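Local coordinates for putative branched-chain amino acid ABC transporter (Rhodospirillum rubrum ATCC 11170, PDB 3HUT), which probably binds branched-chain or related amino acids outside the cytoplasmic membrane and hands them to an ABC transporter for uptake, at residues A[22-34]-A[261-273]. Numbering follows the deposited sequence.
Sequences RVFQEAARLQLDR and VEFVSAYETLYGA
The ring of Tyr-271 is covered on both faces: Glu-26 CB lies over one, 3.6 Å from the ring centroid, and Leu-270 CG covers the opposite one. Beyond CB the extended Glu-26 chain runs along the same face, its carboxylate stacked at 29° to the ring. Tyr-267 meets that carboxylate nearly at right angles; one face of its ring takes Tyr-271 CD2, while Ala-27 N and Ala-273 O lie at its edge. The two phenols divide Glu-26 between them. Tyr-271 OH gives a weak hydrogen bond to Glu-26 O (2.6 Å). Tyr-267 OH stands 2.5 Å from Glu-26 OE1 in a weak hydrogen bond. Glu-26 OE2 accepts from a water that also donates to Tyr-271 O. An alanine in place of Tyr-271 would probably uncover the aliphatic part of Glu-26 and leave its carbonyl without the phenol. In this bilobed periplasmic-binding-protein fold, helix 18-37, which packs on strands 5-11 and 46-52 of one lobe, is thus joined to helix 258-271; the axes of 22-34 and 261-271 pass 10.9 Å apart at 114°. Further along, Leu-30 is a knob among Phe-263, Ala-266, Tyr-267 and Leu-270. Leu-30 CD2 reaches Ala-266 CB at 3.9 Å because chi1 (-163°) swings CG away from the backbone N, and CD1 meets Leu-270 CD2. Arg-34 extends past this knob, its guanidinium edge near Glu-262 O, 3.9 Å from Arg-34 NH2.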
loop_
_atom_site.group_PDB
_atom_site.type_symbol
_atom_site.label_atom_id
_atom_site.label_comp_id
_atom_site.label_asym_id
_atom_site.label_seq_id
_atom_site.Cartn_x
_atom_site.Cartn_y
_atom_site.Cartn_z
ATOM N N ARG A 22 10.511 -12.143 5.048
ATOM C CA ARG A 22 10.078 -13.502 4.786
ATOM C C ARG A 22 8.864 -13.570 3.860
ATOM O O ARG A 22 8.844 -14.380 2.933
ATOM C CB ARG A 22 9.801 -14.238 6.106
ATOM C CG ARG A 22 11.086 -14.645 6.838
ATOM C CD ARG A 22 10.821 -15.641 7.969
ATOM N NE ARG A 22 10.099 -15.052 9.093
ATOM C CZ ARG A 22 10.669 -14.376 10.086
ATOM N NH1 ARG A 22 11.986 -14.194 10.107
ATOM N NH2 ARG A 22 9.925 -13.896 11.074
ATOM N N VAL A 23 7.865 -12.718 4.078
ATOM C CA VAL A 23 6.686 -12.757 3.218
ATOM C C VAL A 23 7.007 -12.186 1.838
ATOM O O VAL A 23 6.345 -12.511 0.856
ATOM C CB VAL A 23 5.471 -12.014 3.852
ATOM C CG1 VAL A 23 5.144 -12.640 5.203
ATOM C CG2 VAL A 23 5.751 -10.528 3.995
ATOM N N PHE A 24 8.031 -11.339 1.768
ATOM C CA PHE A 24 8.462 -10.766 0.498
ATOM C C PHE A 24 9.022 -11.906 -0.345
ATOM O O PHE A 24 8.744 -12.018 -1.540
ATOM C CB PHE A 24 9.574 -9.731 0.714
ATOM C CG PHE A 24 9.082 -8.338 1.008
ATOM C CD1 PHE A 24 7.726 -8.071 1.193
ATOM C CD2 PHE A 24 9.992 -7.286 1.108
ATOM C CE1 PHE A 24 7.283 -6.773 1.472
ATOM C CE2 PHE A 24 9.561 -5.991 1.384
ATOM C CZ PHE A 24 8.203 -5.733 1.568
ATOM N N GLN A 25 9.824 -12.749 0.295
ATOM C CA GLN A 25 10.444 -13.875 -0.385
ATOM C C GLN A 25 9.415 -14.935 -0.770
ATOM O O GLN A 25 9.530 -15.562 -1.820
ATOM C CB GLN A 25 11.541 -14.472 0.501
ATOM C CG GLN A 25 12.401 -15.519 -0.183
ATOM C CD GLN A 25 13.759 -15.675 0.481
ATOM O OE1 GLN A 25 13.852 -15.814 1.700
ATOM N NE2 GLN A 25 14.818 -15.653 -0.323
ATOM N N GLU A 26 8.406 -15.135 0.072
ATOM C CA GLU A 26 7.370 -16.116 -0.233
ATOM C C GLU A 26 6.605 -15.657 -1.475
ATOM O O GLU A 26 6.357 -16.436 -2.392
ATOM C CB GLU A 26 6.407 -16.264 0.945
ATOM C CG GLU A 26 7.039 -16.847 2.204
ATOM C CD GLU A 26 6.021 -17.116 3.297
ATOM O OE1 GLU A 26 5.148 -16.253 3.528
ATOM O OE2 GLU A 26 6.097 -18.188 3.934
ATOM N N ALA A 27 6.249 -14.378 -1.500
ATOM C CA ALA A 27 5.518 -13.807 -2.621
ATOM C C ALA A 27 6.387 -13.767 -3.874
ATOM O O ALA A 27 5.925 -14.092 -4.971
ATOM C CB ALA A 27 5.043 -12.403 -2.268
ATOM N N ALA A 28 7.646 -13.372 -3.708
ATOM C CA ALA A 28 8.579 -13.289 -4.831
ATOM C C ALA A 28 8.703 -14.626 -5.549
ATOM O O ALA A 28 8.631 -14.698 -6.779
ATOM C CB ALA A 28 9.952 -12.841 -4.340
ATOM N N ARG A 29 8.893 -15.680 -4.768
ATOM C CA ARG A 29 9.041 -17.028 -5.299
ATOM C C ARG A 29 7.852 -17.434 -6.168
ATOM O O ARG A 29 8.026 -17.976 -7.258
ATOM C CB ARG A 29 9.211 -18.007 -4.130
ATOM C CG ARG A 29 8.950 -19.475 -4.444
ATOM C CD ARG A 29 10.048 -20.111 -5.277
ATOM N NE ARG A 29 9.919 -21.569 -5.289
ATOM C CZ ARG A 29 10.699 -22.390 -5.984
ATOM N NH1 ARG A 29 11.677 -21.903 -6.735
ATOM N NH2 ARG A 29 10.503 -23.703 -5.924
ATOM N N LEU A 30 6.644 -17.170 -5.684
ATOM C CA LEU A 30 5.436 -17.526 -6.425
ATOM C C LEU A 30 5.384 -16.816 -7.780
ATOM O O LEU A 30 5.147 -17.440 -8.813
ATOM C CB LEU A 30 4.201 -17.159 -5.603
ATOM C CG LEU A 30 2.863 -17.782 -6.003
ATOM C CD1 LEU A 30 2.953 -19.295 -5.911
ATOM C CD2 LEU A 30 1.772 -17.274 -5.072
ATOM N N GLN A 31 5.602 -15.506 -7.765
ATOM C CA GLN A 31 5.576 -14.697 -8.982
ATOM C C GLN A 31 6.676 -15.107 -9.969
ATOM O O GLN A 31 6.418 -15.320 -11.160
ATOM C CB GLN A 31 5.740 -13.222 -8.610
ATOM C CG GLN A 31 5.460 -12.222 -9.728
ATOM C CD GLN A 31 3.989 -12.158 -10.116
ATOM O OE1 GLN A 31 3.513 -12.943 -10.942
ATOM N NE2 GLN A 31 3.257 -11.221 -9.510
ATOM N N LEU A 32 7.905 -15.208 -9.473
ATOM C CA LEU A 32 9.034 -15.575 -10.317
ATOM C C LEU A 32 8.820 -16.937 -10.964
ATOM O O LEU A 32 9.011 -17.100 -12.171
ATOM C CB LEU A 32 10.329 -15.595 -9.498
ATOM C CG LEU A 32 11.609 -15.821 -10.303
ATOM C CD1 LEU A 32 11.831 -14.640 -11.243
ATOM C CD2 LEU A 32 12.786 -15.982 -9.364
ATOM N N ASP A 33 8.419 -17.920 -10.167
ATOM C CA ASP A 33 8.198 -19.249 -10.709
ATOM C C ASP A 33 7.157 -19.213 -11.822
ATOM O O ASP A 33 7.343 -19.841 -12.865
ATOM C CB ASP A 33 7.778 -20.221 -9.600
ATOM C CG ASP A 33 8.940 -20.618 -8.705
ATOM O OD1 ASP A 33 10.098 -20.267 -9.026
ATOM O OD2 ASP A 33 8.696 -21.285 -7.681
ATOM N N ARG A 34 6.074 -18.463 -11.619
ATOM C CA ARG A 34 5.034 -18.373 -12.645
ATOM C C ARG A 34 5.582 -17.726 -13.906
ATOM O O ARG A 34 5.352 -18.209 -15.014
ATOM C CB ARG A 34 3.836 -17.555 -12.156
ATOM C CG ARG A 34 3.141 -18.129 -10.945
ATOM C CD ARG A 34 1.769 -17.506 -10.751
ATOM N NE ARG A 34 1.305 -17.642 -9.373
ATOM C CZ ARG A 34 0.096 -17.286 -8.948
ATOM N NH1 ARG A 34 -0.790 -16.778 -9.795
ATOM N NH2 ARG A 34 -0.218 -17.416 -7.666
ATOM N N VAL A 261 -8.092 -13.608 -5.939
ATOM C CA VAL A 261 -8.232 -14.894 -5.245
ATOM C C VAL A 261 -7.265 -15.961 -5.735
ATOM O O VAL A 261 -6.888 -16.847 -4.974
ATOM C CB VAL A 261 -9.674 -15.459 -5.341
ATOM C CG1 VAL A 261 -9.780 -16.779 -4.580
ATOM C CG2 VAL A 261 -10.669 -14.442 -4.815
ATOM N N GLU A 262 -6.864 -15.882 -7.001
ATOM C CA GLU A 262 -5.925 -16.857 -7.541
ATOM C C GLU A 262 -4.608 -16.740 -6.782
ATOM O O GLU A 262 -3.945 -17.742 -6.505
ATOM C CB GLU A 262 -5.696 -16.618 -9.030
ATOM C CG GLU A 262 -4.837 -17.679 -9.693
ATOM C CD GLU A 262 -5.431 -19.073 -9.566
ATOM O OE1 GLU A 262 -6.565 -19.200 -9.049
ATOM O OE2 GLU A 262 -4.767 -20.046 -9.987
ATOM N N PHE A 263 -4.225 -15.509 -6.458
ATOM C CA PHE A 263 -3.009 -15.273 -5.698
ATOM C C PHE A 263 -3.251 -15.731 -4.263
ATOM O O PHE A 263 -2.430 -16.432 -3.672
ATOM C CB PHE A 263 -2.656 -13.784 -5.685
ATOM C CG PHE A 263 -1.721 -13.393 -4.571
ATOM C CD1 PHE A 263 -0.406 -13.851 -4.551
ATOM C CD2 PHE A 263 -2.160 -12.568 -3.533
ATOM C CE1 PHE A 263 0.464 -13.495 -3.517
ATOM C CE2 PHE A 263 -1.300 -12.207 -2.495
ATOM C CZ PHE A 263 0.013 -12.670 -2.487
ATOM N N VAL A 264 -4.384 -15.317 -3.705
ATOM C CA VAL A 264 -4.731 -15.678 -2.337
ATOM C C VAL A 264 -4.741 -17.195 -2.176
ATOM O O VAL A 264 -4.170 -17.727 -1.221
ATOM C CB VAL A 264 -6.108 -15.098 -1.939
ATOM C CG1 VAL A 264 -6.491 -15.553 -0.533
ATOM C CG2 VAL A 264 -6.061 -13.580 -1.996
ATOM N N SER A 265 -5.378 -17.884 -3.122
ATOM C CA SER A 265 -5.466 -19.346 -3.111
ATOM C C SER A 265 -4.095 -20.005 -3.254
ATOM O O SER A 265 -3.732 -20.890 -2.471
ATOM C CB SER A 265 -6.385 -19.822 -4.243
ATOM O OG SER A 265 -6.427 -21.238 -4.316
ATOM N N ALA A 266 -3.336 -19.576 -4.257
ATOM C CA ALA A 266 -2.006 -20.125 -4.497
ATOM C C ALA A 266 -1.107 -19.947 -3.282
ATOM O O ALA A 266 -0.369 -20.861 -2.903
ATOM C CB ALA A 266 -1.367 -19.448 -5.704
ATOM N N TYR A 267 -1.177 -18.762 -2.682
ATOM C CA TYR A 267 -0.365 -18.420 -1.519
ATOM C C TYR A 267 -0.680 -19.265 -0.284
ATOM O O TYR A 267 0.224 -19.799 0.364
ATOM C CB TYR A 267 -0.560 -16.943 -1.174
ATOM C CG TYR A 267 0.496 -16.396 -0.249
ATOM C CD1 TYR A 267 1.606 -15.720 -0.756
ATOM C CD2 TYR A 267 0.397 -16.564 1.131
ATOM C CE1 TYR A 267 2.591 -15.223 0.089
ATOM C CE2 TYR A 267 1.379 -16.072 1.986
ATOM C CZ TYR A 267 2.472 -15.402 1.455
ATOM O OH TYR A 267 3.439 -14.898 2.290
ATOM N N GLU A 268 -1.964 -19.370 0.048
ATOM C CA GLU A 268 -2.388 -20.140 1.212
ATOM C C GLU A 268 -2.064 -21.614 1.030
ATOM O O GLU A 268 -1.624 -22.285 1.964
ATOM C CB GLU A 268 -3.891 -19.960 1.453
ATOM C CG GLU A 268 -4.302 -18.507 1.626
ATOM C CD GLU A 268 -5.760 -18.346 2.027
ATOM O OE1 GLU A 268 -6.629 -19.001 1.409
ATOM O OE2 GLU A 268 -6.036 -17.553 2.954
ATOM N N THR A 269 -2.265 -22.109 -0.184
ATOM C CA THR A 269 -1.994 -23.505 -0.492
ATOM C C THR A 269 -0.515 -23.839 -0.327
ATOM O O THR A 269 -0.151 -24.848 0.280
ATOM C CB THR A 269 -2.412 -23.838 -1.937
ATOM O OG1 THR A 269 -3.839 -23.779 -2.042
ATOM C CG2 THR A 269 -1.929 -25.229 -2.336
ATOM N N LEU A 270 0.334 -22.978 -0.868
ATOM C CA LEU A 270 1.770 -23.194 -0.810
ATOM C C LEU A 270 2.427 -22.861 0.523
ATOM O O LEU A 270 3.329 -23.573 0.960
ATOM C CB LEU A 270 2.448 -22.388 -1.921
ATOM C CG LEU A 270 3.973 -22.446 -2.001
ATOM C CD1 LEU A 270 4.431 -23.888 -2.147
ATOM C CD2 LEU A 270 4.444 -21.609 -3.183
ATOM N N TYR A 271 1.969 -21.797 1.174
ATOM C CA TYR A 271 2.570 -21.364 2.434
ATOM C C TYR A 271 1.780 -21.645 3.708
ATOM O O TYR A 271 2.281 -21.427 4.816
ATOM C CB TYR A 271 2.905 -19.874 2.333
ATOM C CG TYR A 271 3.853 -19.591 1.190
ATOM C CD1 TYR A 271 5.134 -20.141 1.177
ATOM C CD2 TYR A 271 3.459 -18.817 0.098
ATOM C CE1 TYR A 271 5.999 -19.935 0.110
ATOM C CE2 TYR A 271 4.322 -18.604 -0.982
ATOM C CZ TYR A 271 5.590 -19.169 -0.966
ATOM O OH TYR A 271 6.449 -18.979 -2.022
ATOM N N GLY A 272 0.553 -22.128 3.554
ATOM C CA GLY A 272 -0.265 -22.447 4.712
ATOM C C GLY A 272 -0.649 -21.280 5.604
ATOM O O GLY A 272 -0.909 -21.463 6.794
ATOM N N ALA A 273 -0.692 -20.077 5.041
ATOM C CA ALA A 273 -1.066 -18.898 5.814
ATOM C C ALA A 273 -1.702 -17.858 4.902
ATOM O O ALA A 273 -1.454 -17.852 3.698
ATOM C CB ALA A 273 0.162 -18.311 6.509
HETATM O O HOH W 1 5.103 -20.138 5.468
#